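Local coordinates for protein aminoglycoside N(6')acetyltransferase (Legionella pneumophila subsp. pneumophila, PDB 3F5B) that probably transfers acetyl or other acyl groups to an acceptor such as an aminoglycoside amine, as a GNAT-family acyltransferase, at residues I101-L104 and D105-G108; A141-V144 and Y145-G149. All blocks are in the same frame, centred on the assembly; numbering follows the deposited sequence.

Contact 1 (I101-L104 and D105-G108); sequences ICRL and DYIG
R103 and D105 are brought together by two bends: the arginine chain kinks at chi3 (63°), and D105 holds CG between its own N and carbonyl carbon (chi1 47°), which swings the carboxylate back along the chain. The guanidinium then grips it side-on. R103 NE meets D105 OD1 at 2.9 Å, somewhat tilted from the guanidinium plane, while R103 NH2 reaches the syn lone pair of D105 OD2 at 2.7 Å, in that plane and almost straight (N-H...O 175°). One nitrogen per oxygen limits rotation of both groups. Y106 runs beside R103 in the same direction, its CE1 lying 3.5 Å from R103 NE, with the ring nearly perpendicular to the guanidinium.

The backbone turns here: Y106 N bonds to R103 O at 2.9 Å, followed by a weak bond from I107 N to L104 O (3.5 Å). I101, Y106 and I107 make the apolar part. I101 CG2 touches Y106 CB at 3.7 Å and I107 CD1 at 3.8 Å, and I107 CD1 also sits 3.4 Å from I101 O. At its far end Y106 bonds through OH to D71, and its ring stacks with F76.

This loop joins strand 94-101 to helix 109-123, with G108 at the N-cap. In GNAT relatives the equivalent loop and helix start receive the pyrophosphate of coenzyme A, so a similar role is plausible here. The two-bond salt bridge would offset the carboxylate's charge at the turn and probably helps D105 stay ionised.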
ATOM      1  N   ILE A 101      -2.834   1.334  -7.760  1.00 28.19           N
ATOM      2  CA  ILE A 101      -3.228   0.428  -8.824  1.00 29.01           C
ATOM      3  C   ILE A 101      -3.041   1.201 -10.132  1.00 29.05           C
ATOM      4  O   ILE A 101      -3.820   2.103 -10.437  1.00 29.49           O
ATOM      5  CB  ILE A 101      -4.726  -0.068  -8.740  1.00 30.68           C
ATOM      6  CG1 ILE A 101      -5.113  -0.562  -7.354  1.00 31.15           C
ATOM      7  CG2 ILE A 101      -5.018  -1.119  -9.859  1.00 27.53           C
ATOM      8  CD1 ILE A 101      -4.240  -1.619  -6.788  1.00 33.75           C
ATOM      9  N   CYS A 102      -2.044   0.803 -10.906  1.00 27.54           N
ATOM     10  CA  CYS A 102      -1.561   1.607 -12.007  1.00 29.73           C
ATOM     11  C   CYS A 102      -2.082   1.223 -13.383  1.00 30.29           C
ATOM     12  O   CYS A 102      -1.910   1.996 -14.326  1.00 30.90           O
ATOM     13  CB  CYS A 102      -0.032   1.575 -12.004  1.00 28.80           C
ATOM     14  SG  CYS A 102       0.611   2.299 -10.453  1.00 31.15           S
ATOM     15  N   ARG A 103      -2.687   0.040 -13.499  1.00 29.37           N
ATOM     16  CA  ARG A 103      -3.368  -0.358 -14.744  1.00 30.39           C
ATOM     17  C   ARG A 103      -4.861  -0.137 -14.567  1.00 29.70           C
ATOM     18  O   ARG A 103      -5.445  -0.633 -13.597  1.00 29.05           O
ATOM     19  CB  ARG A 103      -3.115  -1.841 -15.063  1.00 30.54           C
ATOM     20  CG  ARG A 103      -1.758  -2.170 -15.662  1.00 30.84           C
ATOM     21  CD  ARG A 103      -1.727  -3.652 -16.076  1.00 30.86           C
ATOM     22  NE  ARG A 103      -2.718  -3.972 -17.125  1.00 31.12           N
ATOM     23  CZ  ARG A 103      -2.407  -4.317 -18.368  1.00 31.43           C
ATOM     24  NH1 ARG A 103      -1.138  -4.382 -18.734  1.00 31.05           N
ATOM     25  NH2 ARG A 103      -3.355  -4.610 -19.244  1.00 31.41           N
ATOM     26  N   LEU A 104      -5.487   0.598 -15.496  1.00 30.18           N
ATOM     27  CA  LEU A 104      -6.922   0.880 -15.372  1.00 31.72           C
ATOM     28  C   LEU A 104      -7.798  -0.372 -15.362  1.00 30.70           C
ATOM     29  O   LEU A 104      -8.857  -0.378 -14.747  1.00 31.52           O
ATOM     30  CB  LEU A 104      -7.427   1.854 -16.460  1.00 33.39           C
ATOM     31  CG  LEU A 104      -6.986   3.314 -16.305  1.00 34.71           C
ATOM     32  CD1 LEU A 104      -7.413   4.115 -17.531  1.00 35.91           C
ATOM     33  CD2 LEU A 104      -7.553   3.928 -15.042  1.00 35.62           C
ATOM     34  N   ASP A 105      -7.344  -1.440 -16.015  1.00 29.41           N
ATOM     35  CA  ASP A 105      -8.127  -2.672 -16.075  1.00 29.14           C
ATOM     36  C   ASP A 105      -8.009  -3.454 -14.775  1.00 29.32           C
ATOM     37  O   ASP A 105      -8.618  -4.521 -14.619  1.00 29.18           O
ATOM     38  CB  ASP A 105      -7.772  -3.511 -17.333  1.00 30.29           C
ATOM     39  CG  ASP A 105      -6.249  -3.674 -17.560  1.00 30.64           C
ATOM     40  OD1 ASP A 105      -5.433  -2.937 -16.980  1.00 29.68           O
ATOM     41  OD2 ASP A 105      -5.867  -4.545 -18.376  1.00 30.99           O
ATOM     42  N   TYR A 106      -7.289  -2.899 -13.799  1.00 27.79           N
ATOM     43  CA  TYR A 106      -7.141  -3.593 -12.515  1.00 28.54           C
ATOM     44  C   TYR A 106      -7.768  -2.890 -11.328  1.00 28.81           C
ATOM     45  O   TYR A 106      -7.544  -3.284 -10.191  1.00 29.34           O
ATOM     46  CB  TYR A 106      -5.656  -3.919 -12.241  1.00 27.22           C
ATOM     47  CG  TYR A 106      -5.199  -5.141 -13.015  1.00 27.22           C
ATOM     48  CD1 TYR A 106      -4.843  -5.049 -14.357  1.00 25.84           C
ATOM     49  CD2 TYR A 106      -5.167  -6.402 -12.401  1.00 26.70           C
ATOM     50  CE1 TYR A 106      -4.440  -6.191 -15.081  1.00 26.82           C
ATOM     51  CE2 TYR A 106      -4.791  -7.547 -13.109  1.00 26.84           C
ATOM     52  CZ  TYR A 106      -4.419  -7.431 -14.435  1.00 26.44           C
ATOM     53  OH  TYR A 106      -4.022  -8.556 -15.093  1.00 24.75           O
ATOM     54  N   ILE A 107      -8.574  -1.864 -11.592  1.00 29.31           N
ATOM     55  CA  ILE A 107      -9.023  -0.921 -10.554  1.00 31.29           C
ATOM     56  C   ILE A 107     -10.287  -1.340  -9.763  1.00 31.15           C
ATOM     57  O   ILE A 107     -10.717  -0.641  -8.818  1.00 31.52           O
ATOM     58  CB  ILE A 107      -9.218   0.466 -11.220  1.00 34.16           C
ATOM     59  CG1 ILE A 107      -8.356   1.509 -10.541  1.00 35.56           C
ATOM     60  CG2 ILE A 107     -10.696   0.820 -11.494  1.00 32.46           C
ATOM     61  CD1 ILE A 107      -7.102   1.720 -11.290  1.00 36.67           C
ATOM     62  N   GLY A 108     -10.837  -2.496 -10.124  1.00 28.96           N
ATOM     63  CA  GLY A 108     -12.064  -3.001  -9.522  1.00 29.11           C
ATOM     64  C   GLY A 108     -11.943  -2.996  -8.012  1.00 29.35           C
ATOM     65  O   GLY A 108     -10.899  -3.325  -7.477  1.00 26.95           O
TER

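Contact 2 (A141-V144 and Y145-G149); sequences AVHV and YKKAG. With CHX (cyclohexane), chain D; EDO (1,2-ethanediol), chain I.
From A141 to A148 the chain is regular alpha helix, with Y145 N bonding to A141 O at 2.8 Å and the next three N-H groups repeating the i to i+4 pattern, until G149 turns to positive phi (105°) in a Schellman motif. This is the end of helix 139-148 of the GNAT domain. Y145 places CG anti to its carbonyl carbon (chi1 -56°), laying the ring under the preceding turn: A141 O stands 3.1 Å above one face, offset toward the rim, and A141 CB meets Y145 CE2 at 3.9 Å. V144 slants past Y145, its CG1 4.1 Å from Y145 CD1. K146 runs alongside the buried V142, bringing its CE to 3.8 Å from V142 CG1, whereas K147 slants past the H143 ring. Y145 sits at the helix position where many GNAT enzymes carry a general-acid tyrosine and may act likewise, though nothing here tests it. Its ring edge turns to the bound cyclohexane, Y145 CE2 lying 3.8 Å from C5. The hydroxyl goes further: Y145 OH is 3.2 Å from cyclohexane C4 and makes a weak 3.0 Å hydrogen bond with ethanediol O2.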
ATOM      1  N   ALA A 141     -10.842   5.344  -2.550  1.00 28.77           N
ATOM      2  CA  ALA A 141      -9.820   4.672  -1.736  1.00 28.28           C
ATOM      3  C   ALA A 141     -10.346   4.360  -0.329  1.00 27.51           C
ATOM      4  O   ALA A 141     -10.223   3.230   0.155  1.00 26.79           O
ATOM      5  CB  ALA A 141      -8.554   5.534  -1.668  1.00 29.06           C
ATOM      6  N   VAL A 142     -10.983   5.357   0.306  1.00 26.36           N
ATOM      7  CA  VAL A 142     -11.522   5.187   1.653  1.00 25.65           C
ATOM      8  C   VAL A 142     -12.497   4.006   1.639  1.00 26.57           C
ATOM      9  O   VAL A 142     -12.501   3.158   2.546  1.00 25.70           O
ATOM     10  CB  VAL A 142     -12.264   6.494   2.127  1.00 25.25           C
ATOM     11  CG1 VAL A 142     -13.158   6.253   3.339  1.00 24.89           C
ATOM     12  CG2 VAL A 142     -11.272   7.643   2.375  1.00 23.24           C
ATOM     13  N   HIS A 143     -13.345   3.984   0.613  1.00 27.78           N
ATOM     14  CA  HIS A 143     -14.352   2.938   0.454  1.00 28.03           C
ATOM     15  C   HIS A 143     -13.732   1.538   0.270  1.00 26.56           C
ATOM     16  O   HIS A 143     -14.108   0.564   0.941  1.00 24.53           O
ATOM     17  CB  HIS A 143     -15.269   3.265  -0.730  1.00 28.56           C
ATOM     18  CG  HIS A 143     -16.313   2.224  -0.963  1.00 31.39           C
ATOM     19  ND1 HIS A 143     -17.510   2.212  -0.282  1.00 31.47           N
ATOM     20  CD2 HIS A 143     -16.317   1.125  -1.754  1.00 31.62           C
ATOM     21  CE1 HIS A 143     -18.224   1.171  -0.673  1.00 32.20           C
ATOM     22  NE2 HIS A 143     -17.522   0.496  -1.561  1.00 32.93           N
ATOM     23  N   VAL A 144     -12.791   1.438  -0.652  1.00 25.40           N
ATOM     24  CA  VAL A 144     -12.045   0.171  -0.823  1.00 26.81           C
ATOM     25  C   VAL A 144     -11.350  -0.256   0.469  1.00 25.67           C
ATOM     26  O   VAL A 144     -11.424  -1.412   0.864  1.00 26.04           O
ATOM     27  CB  VAL A 144     -11.018   0.301  -1.966  1.00 27.32           C
ATOM     28  CG1 VAL A 144     -10.029  -0.837  -1.947  1.00 28.65           C
ATOM     29  CG2 VAL A 144     -11.744   0.460  -3.324  1.00 25.94           C
ATOM     30  N   TYR A 145     -10.673   0.656   1.153  1.00 26.31           N
ATOM     31  CA  TYR A 145      -9.948   0.215   2.359  1.00 26.44           C
ATOM     32  C   TYR A 145     -10.938  -0.240   3.417  1.00 26.74           C
ATOM     33  O   TYR A 145     -10.703  -1.235   4.096  1.00 27.68           O
ATOM     34  CB  TYR A 145      -9.023   1.311   2.913  1.00 27.29           C
ATOM     35  CG  TYR A 145      -8.031   1.807   1.890  1.00 28.56           C
ATOM     36  CD1 TYR A 145      -7.654   1.001   0.814  1.00 27.98           C
ATOM     37  CD2 TYR A 145      -7.484   3.074   1.988  1.00 28.59           C
ATOM     38  CE1 TYR A 145      -6.758   1.439  -0.131  1.00 28.48           C
ATOM     39  CE2 TYR A 145      -6.566   3.523   1.040  1.00 29.79           C
ATOM     40  CZ  TYR A 145      -6.222   2.700  -0.010  1.00 29.72           C
ATOM     41  OH  TYR A 145      -5.332   3.116  -0.949  1.00 31.54           O
ATOM     42  N   LYS A 146     -12.065   0.470   3.558  1.00 27.51           N
ATOM     43  CA  LYS A 146     -13.101   0.006   4.486  1.00 26.92           C
ATOM     44  C   LYS A 146     -13.590  -1.404   4.110  1.00 26.98           C
ATOM     45  O   LYS A 146     -13.800  -2.244   4.994  1.00 26.79           O
ATOM     46  CB  LYS A 146     -14.300   0.972   4.569  1.00 29.64           C
ATOM     47  CG  LYS A 146     -14.037   2.221   5.419  1.00 31.68           C
ATOM     48  CD  LYS A 146     -15.328   2.882   5.882  1.00 35.37           C
ATOM     49  CE  LYS A 146     -15.747   3.949   4.926  1.00 37.16           C
ATOM     50  NZ  LYS A 146     -16.887   4.696   5.503  1.00 38.83           N
ATOM     51  N   LYS A 147     -13.805  -1.642   2.819  1.00 26.78           N
ATOM     52  CA  LYS A 147     -14.195  -2.966   2.303  1.00 28.48           C
ATOM     53  C   LYS A 147     -13.182  -4.048   2.678  1.00 27.25           C
ATOM     54  O   LYS A 147     -13.563  -5.178   2.924  1.00 25.76           O
ATOM     55  CB  LYS A 147     -14.295  -2.940   0.772  1.00 31.28           C
ATOM     56  CG  LYS A 147     -15.675  -3.119   0.189  1.00 35.48           C
ATOM     57  CD  LYS A 147     -15.634  -3.170  -1.360  1.00 36.99           C
ATOM     58  CE  LYS A 147     -15.789  -4.581  -1.952  1.00 38.92           C
ATOM     59  NZ  LYS A 147     -17.174  -5.147  -1.764  1.00 39.79           N
ATOM     60  N   ALA A 148     -11.898  -3.676   2.689  1.00 26.12           N
ATOM     61  CA  ALA A 148     -10.800  -4.569   3.025  1.00 26.76           C
ATOM     62  C   ALA A 148     -10.714  -4.815   4.522  1.00 27.48           C
ATOM     63  O   ALA A 148     -10.000  -5.714   4.961  1.00 28.31           O
ATOM     64  CB  ALA A 148      -9.458  -4.019   2.474  1.00 27.55           C
ATOM     65  N   GLY A 149     -11.475  -4.062   5.308  1.00 26.92           N
ATOM     66  CA  GLY A 149     -11.452  -4.262   6.759  1.00 28.17           C
ATOM     67  C   GLY A 149     -10.705  -3.205   7.547  1.00 28.75           C
ATOM     68  O   GLY A 149     -10.619  -3.309   8.775  1.00 29.05           O
TER
HETATM   69  C1  CHX D 182      -2.840   7.352  -2.032  1.00 51.46           C
HETATM   70  C2  CHX D 182      -2.283   5.993  -2.462  1.00 49.97           C
HETATM   71  C3  CHX D 182      -1.699   5.221  -1.273  1.00 50.23           C
HETATM   72  C4  CHX D 182      -2.789   4.847  -0.260  1.00 50.70           C
HETATM   73  C5  CHX D 182      -3.923   5.887  -0.189  1.00 50.10           C
HETATM   74  C6  CHX D 182      -3.514   7.301  -0.646  1.00 50.60           C
HETATM   75  C1  EDO I 187      -8.727   2.886  -4.351  1.00 47.56           C
HETATM   76  O1  EDO I 187      -9.427   3.432  -5.492  1.00 45.53           O
HETATM   77  C2  EDO I 187      -7.328   2.422  -4.750  1.00 48.79           C
HETATM   78  O2  EDO I 187      -6.327   2.877  -3.819  1.00 49.43           O

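Contact 1 closes before contact 2 opens, and their centres lie 16 Å apart, with nearest atoms about 6 Å apart and no touch. Helix 109-123 connects them: S112 meets I101 and G108 of 101-108 and also V144 of 141-149. R140 is a second bridge, hydrogen-bonding through NH1 to I107 O and through NH2 to the ethanediol beside Y145. That ethanediol, probably from the crystallisation liquor, has C1 3.4 Å from A141 CA and C2 4.5 Å from I101 CG1. Of the two contacts only contact 2 supplies the cyclohexane pocket, through Y145; D98, L99 and F100 come from the strand entering contact 1. Shared R140 and ethanediol put Y145 near the probable cofactor loop, consistent with a GNAT cleft.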